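Local coordinates for protein secondary thiamine-phosphate synthase enzyme (PDB 2CU5) that is of unconfirmed function but belongs to the UPF0047 (YjbQ) family and may act as a secondary thiamine-phosphate synthase, at residues N18-V23 and G101-G106; V92-L97 and Q109-A114. All blocks are in the same frame, centred on the assembly; numbering follows the deposited sequence.

Contact 1: N18-V23 and G101-G106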
loop_
_atom_site.group_PDB
_atom_site.type_symbol
_atom_site.label_atom_id
_atom_site.label_comp_id
_atom_site.label_asym_id
_atom_site.label_seq_id
_atom_site.Cartn_x
_atom_site.Cartn_y
_atom_site.Cartn_z
ATOM N N ASN A 18 8.127 -14.897 -7.404
ATOM C CA ASN A 18 8.758 -14.938 -6.088
ATOM C C ASN A 18 10.188 -14.401 -6.194
ATOM O O ASN A 18 11.056 -15.046 -6.775
ATOM C CB ASN A 18 8.783 -16.380 -5.577
ATOM C CG ASN A 18 9.166 -16.470 -4.114
ATOM O OD1 ASN A 18 10.013 -15.717 -3.640
ATOM N ND2 ASN A 18 8.542 -17.395 -3.391
ATOM N N ILE A 19 10.431 -13.226 -5.629
ATOM C CA ILE A 19 11.755 -12.611 -5.691
ATOM C C ILE A 19 12.443 -12.560 -4.331
ATOM O O ILE A 19 13.420 -11.835 -4.144
ATOM C CB ILE A 19 11.658 -11.178 -6.228
ATOM C CG1 ILE A 19 10.793 -10.339 -5.277
ATOM C CG2 ILE A 19 11.075 -11.193 -7.651
ATOM C CD1 ILE A 19 10.750 -8.862 -5.601
ATOM N N THR A 20 11.929 -13.331 -3.384
ATOM C CA THR A 20 12.477 -13.356 -2.035
ATOM C C THR A 20 13.979 -13.634 -2.027
ATOM O O THR A 20 14.756 -12.867 -1.457
ATOM C CB THR A 20 11.776 -14.433 -1.175
ATOM O OG1 THR A 20 10.354 -14.294 -1.297
ATOM C CG2 THR A 20 12.160 -14.282 0.292
ATOM N N ARG A 21 14.381 -14.726 -2.667
ATOM C CA ARG A 21 15.787 -15.108 -2.701
ATOM C C ARG A 21 16.659 -14.134 -3.478
ATOM O O ARG A 21 17.793 -13.864 -3.076
ATOM C CB ARG A 21 15.940 -16.526 -3.266
ATOM C CG ARG A 21 17.382 -17.023 -3.322
ATOM C CD ARG A 21 18.114 -16.780 -2.006
ATOM N NE ARG A 21 17.406 -17.342 -0.857
ATOM C CZ ARG A 21 17.212 -18.641 -0.655
ATOM N NH1 ARG A 21 17.672 -19.529 -1.525
ATOM N NH2 ARG A 21 16.565 -19.054 0.429
ATOM N N LYS A 22 16.149 -13.603 -4.585
ATOM C CA LYS A 22 16.931 -12.646 -5.367
ATOM C C LYS A 22 17.162 -11.348 -4.590
ATOM O O LYS A 22 18.212 -10.710 -4.730
ATOM C CB LYS A 22 16.257 -12.370 -6.720
ATOM C CG LYS A 22 16.431 -13.538 -7.694
ATOM C CD LYS A 22 15.895 -13.257 -9.086
ATOM C CE LYS A 22 16.132 -14.456 -10.001
ATOM N NZ LYS A 22 15.650 -14.235 -11.394
ATOM N N VAL A 23 16.188 -10.951 -3.774
ATOM C CA VAL A 23 16.345 -9.752 -2.958
ATOM C C VAL A 23 17.394 -10.052 -1.888
ATOM O O VAL A 23 18.291 -9.252 -1.650
ATOM C CB VAL A 23 15.035 -9.357 -2.235
ATOM C CG1 VAL A 23 15.330 -8.317 -1.148
ATOM C CG2 VAL A 23 14.035 -8.781 -3.230
ATOM N N GLY A 101 21.421 -10.910 6.095
ATOM C CA GLY A 101 21.163 -11.267 4.713
ATOM C C GLY A 101 19.880 -12.015 4.426
ATOM O O GLY A 101 19.615 -12.351 3.274
ATOM N N ARG A 102 19.084 -12.286 5.453
ATOM C CA ARG A 102 17.830 -12.997 5.251
ATOM C C ARG A 102 16.631 -12.182 5.711
ATOM O O ARG A 102 16.625 -11.618 6.803
ATOM C CB ARG A 102 17.865 -14.346 5.972
ATOM C CG ARG A 102 18.869 -15.318 5.355
ATOM C CD ARG A 102 18.838 -16.678 6.029
ATOM N NE ARG A 102 19.783 -17.612 5.418
ATOM C CZ ARG A 102 21.106 -17.455 5.417
ATOM N NH1 ARG A 102 21.658 -16.395 5.996
ATOM N NH2 ARG A 102 21.880 -18.363 4.838
ATOM N N LEU A 103 15.613 -12.124 4.861
ATOM C CA LEU A 103 14.403 -11.380 5.173
ATOM C C LEU A 103 13.635 -12.050 6.305
ATOM O O LEU A 103 13.477 -13.269 6.315
ATOM C CB LEU A 103 13.524 -11.283 3.926
ATOM C CG LEU A 103 14.115 -10.450 2.785
ATOM C CD1 LEU A 103 13.316 -10.674 1.498
ATOM C CD2 LEU A 103 14.116 -8.988 3.183
ATOM N N ARG A 104 13.174 -11.249 7.266
ATOM C CA ARG A 104 12.403 -11.756 8.400
ATOM C C ARG A 104 10.934 -11.698 8.002
ATOM O O ARG A 104 10.344 -10.621 7.921
ATOM C CB ARG A 104 12.633 -10.891 9.642
ATOM C CG ARG A 104 14.085 -10.784 10.071
ATOM C CD ARG A 104 14.698 -12.141 10.409
ATOM N NE ARG A 104 14.164 -12.742 11.633
ATOM C CZ ARG A 104 13.066 -13.492 11.700
ATOM N NH1 ARG A 104 12.358 -13.751 10.607
ATOM N NH2 ARG A 104 12.677 -13.995 12.866
ATOM N N LEU A 105 10.350 -12.864 7.761
ATOM C CA LEU A 105 8.965 -12.947 7.321
ATOM C C LEU A 105 8.163 -13.965 8.113
ATOM O O LEU A 105 8.728 -14.801 8.821
ATOM C CB LEU A 105 8.940 -13.345 5.845
ATOM C CG LEU A 105 9.774 -12.464 4.913
ATOM C CD1 LEU A 105 9.886 -13.106 3.539
ATOM C CD2 LEU A 105 9.126 -11.091 4.825
ATOM N N GLY A 106 6.842 -13.895 7.973
ATOM C CA GLY A 106 5.974 -14.834 8.654
ATOM C C GLY A 106 6.152 -16.206 8.033
ATOM O O GLY A 106 6.756 -16.343 6.966
#
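L103 reaches across to T20 and V23 on the first turn of helix 20-25. The contact is small, buried and apolar, with no hydrogen bond between the two segments. From CB the L103 side chain runs to CG, which lies anti to the carbonyl carbon and beside the backbone N (chi1 -66°). CB and CG do not touch the helix; they carry the branch point towards it. CD1 is the working tip. It lies 4.0 Å from T20 CG2 and also 4.0 Å from T20 O. V23 CG1 meets the same methyl, L103 CD1, at 4.1 Å, and the V23 and L103 side chains cross at about a right angle. CD2, the other branch, turns towards L96 of strand 93-99.

Within this chain, strand 102-103 is an outermost strand of the five-stranded antiparallel sheet, and the contact packs helix 20-25 against the side chain of L103 on that strand. E24 adds a polar tie, accepting from L103 N while also forming a salt bridge with R21.

T20 CG2 has a second partner. L105 CD1 approaches it tip to tip at 4.1 Å, and L105 also packs on F37 of the second subunit.

The other branch of T20 is polar. OG1 donates to N18 OD1 at 2.8 Å, with the donor tilted 26° from the carbonyl plane. T20 N donates to the same N18 OD1 at 3.1 Å, in the carbonyl plane, which makes an Asx turn just as the helix begins. I19 is the N-cap residue. T20 OG1 also accepts from V111 N, and N18 ND2 bonds to Q110 OE1.

Contact 2: V92-L97 and Q109-A114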
loop_
_atom_site.group_PDB
_atom_site.type_symbol
_atom_site.label_atom_id
_atom_site.label_comp_id
_atom_site.label_asym_id
_atom_site.label_seq_id
_atom_site.Cartn_x
_atom_site.Cartn_y
_atom_site.Cartn_z
ATOM N N VAL A 92 3.669 -0.151 -5.109
ATOM C CA VAL A 92 4.936 -0.327 -5.810
ATOM C C VAL A 92 6.186 -0.291 -4.931
ATOM O O VAL A 92 7.300 -0.159 -5.439
ATOM C CB VAL A 92 5.100 0.727 -6.929
ATOM C CG1 VAL A 92 3.992 0.556 -7.956
ATOM C CG2 VAL A 92 5.080 2.131 -6.342
ATOM N N HIS A 93 6.012 -0.392 -3.619
ATOM C CA HIS A 93 7.168 -0.406 -2.734
ATOM C C HIS A 93 6.898 -1.236 -1.491
ATOM O O HIS A 93 5.743 -1.466 -1.114
ATOM C CB HIS A 93 7.591 1.019 -2.341
ATOM C CG HIS A 93 6.904 1.552 -1.121
ATOM N ND1 HIS A 93 5.638 2.096 -1.152
ATOM C CD2 HIS A 93 7.315 1.630 0.169
ATOM C CE1 HIS A 93 5.299 2.487 0.064
ATOM N NE2 HIS A 93 6.299 2.216 0.884
ATOM N N LEU A 94 7.977 -1.701 -0.872
ATOM C CA LEU A 94 7.891 -2.507 0.333
ATOM C C LEU A 94 9.028 -2.094 1.241
ATOM O O LEU A 94 10.023 -1.546 0.783
ATOM C CB LEU A 94 8.043 -3.994 0.007
ATOM C CG LEU A 94 6.910 -4.691 -0.749
ATOM C CD1 LEU A 94 7.310 -6.118 -1.067
ATOM C CD2 LEU A 94 5.647 -4.647 0.106
ATOM N N LEU A 95 8.864 -2.354 2.531
ATOM C CA LEU A 95 9.888 -2.052 3.520
ATOM C C LEU A 95 9.864 -3.290 4.399
ATOM O O LEU A 95 8.849 -3.588 5.030
ATOM C CB LEU A 95 9.519 -0.804 4.315
ATOM C CG LEU A 95 10.584 -0.328 5.307
ATOM C CD1 LEU A 95 11.881 -0.035 4.563
ATOM C CD2 LEU A 95 10.081 0.909 6.042
ATOM N N LEU A 96 10.975 -4.020 4.422
ATOM C CA LEU A 96 11.046 -5.263 5.178
ATOM C C LEU A 96 12.282 -5.374 6.064
ATOM O O LEU A 96 13.299 -4.729 5.816
ATOM C CB LEU A 96 11.029 -6.441 4.201
ATOM C CG LEU A 96 9.846 -6.489 3.224
ATOM C CD1 LEU A 96 10.201 -7.323 2.004
ATOM C CD2 LEU A 96 8.624 -7.052 3.941
ATOM N N LEU A 97 12.171 -6.212 7.089
ATOM C CA LEU A 97 13.259 -6.460 8.033
ATOM C C LEU A 97 14.151 -7.578 7.511
ATOM O O LEU A 97 13.665 -8.557 6.943
ATOM C CB LEU A 97 12.696 -6.900 9.384
ATOM C CG LEU A 97 11.830 -5.918 10.163
ATOM C CD1 LEU A 97 11.090 -6.653 11.279
ATOM C CD2 LEU A 97 12.705 -4.821 10.720
ATOM N N GLN A 109 4.796 -16.264 4.365
ATOM C CA GLN A 109 5.032 -15.091 3.530
ATOM C C GLN A 109 6.230 -15.201 2.600
ATOM O O GLN A 109 7.254 -15.789 2.946
ATOM C CB GLN A 109 5.229 -13.841 4.394
ATOM C CG GLN A 109 4.018 -13.375 5.182
ATOM C CD GLN A 109 4.342 -12.136 5.997
ATOM O OE1 GLN A 109 5.348 -12.103 6.706
ATOM N NE2 GLN A 109 3.498 -11.110 5.899
ATOM N N GLN A 110 6.080 -14.617 1.416
ATOM C CA GLN A 110 7.121 -14.567 0.399
ATOM C C GLN A 110 6.972 -13.212 -0.296
ATOM O O GLN A 110 5.874 -12.648 -0.336
ATOM C CB GLN A 110 6.947 -15.702 -0.619
ATOM C CG GLN A 110 7.285 -17.083 -0.079
ATOM C CD GLN A 110 8.780 -17.294 0.106
ATOM O OE1 GLN A 110 9.496 -17.592 -0.847
ATOM N NE2 GLN A 110 9.258 -17.125 1.335
ATOM N N VAL A 111 8.070 -12.679 -0.824
ATOM C CA VAL A 111 8.025 -11.396 -1.514
ATOM C C VAL A 111 7.779 -11.637 -2.997
ATOM O O VAL A 111 8.513 -12.388 -3.640
ATOM C CB VAL A 111 9.347 -10.616 -1.330
ATOM C CG1 VAL A 111 9.259 -9.265 -2.018
ATOM C CG2 VAL A 111 9.628 -10.441 0.147
ATOM N N PHE A 112 6.739 -11.002 -3.534
ATOM C CA PHE A 112 6.376 -11.179 -4.935
ATOM C C PHE A 112 6.382 -9.927 -5.788
ATOM O O PHE A 112 6.019 -8.840 -5.336
ATOM C CB PHE A 112 4.968 -11.773 -5.054
ATOM C CG PHE A 112 4.851 -13.186 -4.588
ATOM C CD1 PHE A 112 5.294 -14.237 -5.387
ATOM C CD2 PHE A 112 4.278 -13.473 -3.356
ATOM C CE1 PHE A 112 5.163 -15.563 -4.962
ATOM C CE2 PHE A 112 4.143 -14.784 -2.923
ATOM C CZ PHE A 112 4.586 -15.835 -3.728
ATOM N N LEU A 113 6.807 -10.097 -7.034
ATOM C CA LEU A 113 6.749 -9.012 -7.993
ATOM C C LEU A 113 5.451 -9.383 -8.713
ATOM O O LEU A 113 5.383 -10.400 -9.396
ATOM C CB LEU A 113 7.920 -9.055 -8.975
ATOM C CG LEU A 113 8.034 -7.811 -9.870
ATOM C CD1 LEU A 113 9.286 -7.917 -10.724
ATOM C CD2 LEU A 113 6.798 -7.669 -10.755
ATOM N N ALA A 114 4.416 -8.575 -8.536
ATOM C CA ALA A 114 3.128 -8.848 -9.159
ATOM C C ALA A 114 3.057 -8.256 -10.560
ATOM O O ALA A 114 2.842 -7.061 -10.716
ATOM C CB ALA A 114 2.005 -8.281 -8.283
#
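This is an apolar contact between the facing sides of two antiparallel sheets, in a sandwich-like core near the centre of the chain. Strand 93-99 belongs to the five-stranded sheet and strand 110-115 to the three-stranded one. No hydrogen bond joins them, and the nearest CA atoms, those of L94 and V111, are 9.1 Å apart. Side chains fill the gap.

V111 points into it with CG1 anti to the backbone N (chi1 -178°), and its two methyls serve different leucines. CG1 meets L94 CD1 at 3.8 Å. CG2 meets L96 CD1 at 3.7 Å. In both pairs the side chains lie alongside each other and run in opposing senses. L94 and L96 also touch V47 of strand 43-48, and V111 touches L36.

The intervening residues H93 and L95 point elsewhere and meet other subunits. The H93 ring meets that of H93 in the second subunit, and L95 packs on L95 of the third.

Just before strand 110-115, Q109 NE2 bonds to V38 O of the second subunit. Its backbone is held too: Q110 NE2 donates to Q109 O at 2.9 Å, with an angle of 154° at the hydrogen.

In the fold
From the N terminus the chain lays down strands 5-11 and 15-18, then enters 18-23, the first half of contact 1. Strands 32-37 and 43-48 and two longer helices follow before 92-97 opens contact 2. The turn after strand 93-99 leads to 101-106, which closes contact 1 over 77 intervening residues. Segment 109-114 then closes contact 2 over only 11. The segments alternate, so the two contacts cross. Their centres lie about 8 Å apart. R104 N probably bonds to L97 O at 2.8 Å, linking segment 101-106 to strand 93-99. Contact 1 ties helix 20-25 to the outer strand 102-103; contact 2 joins the two sheets.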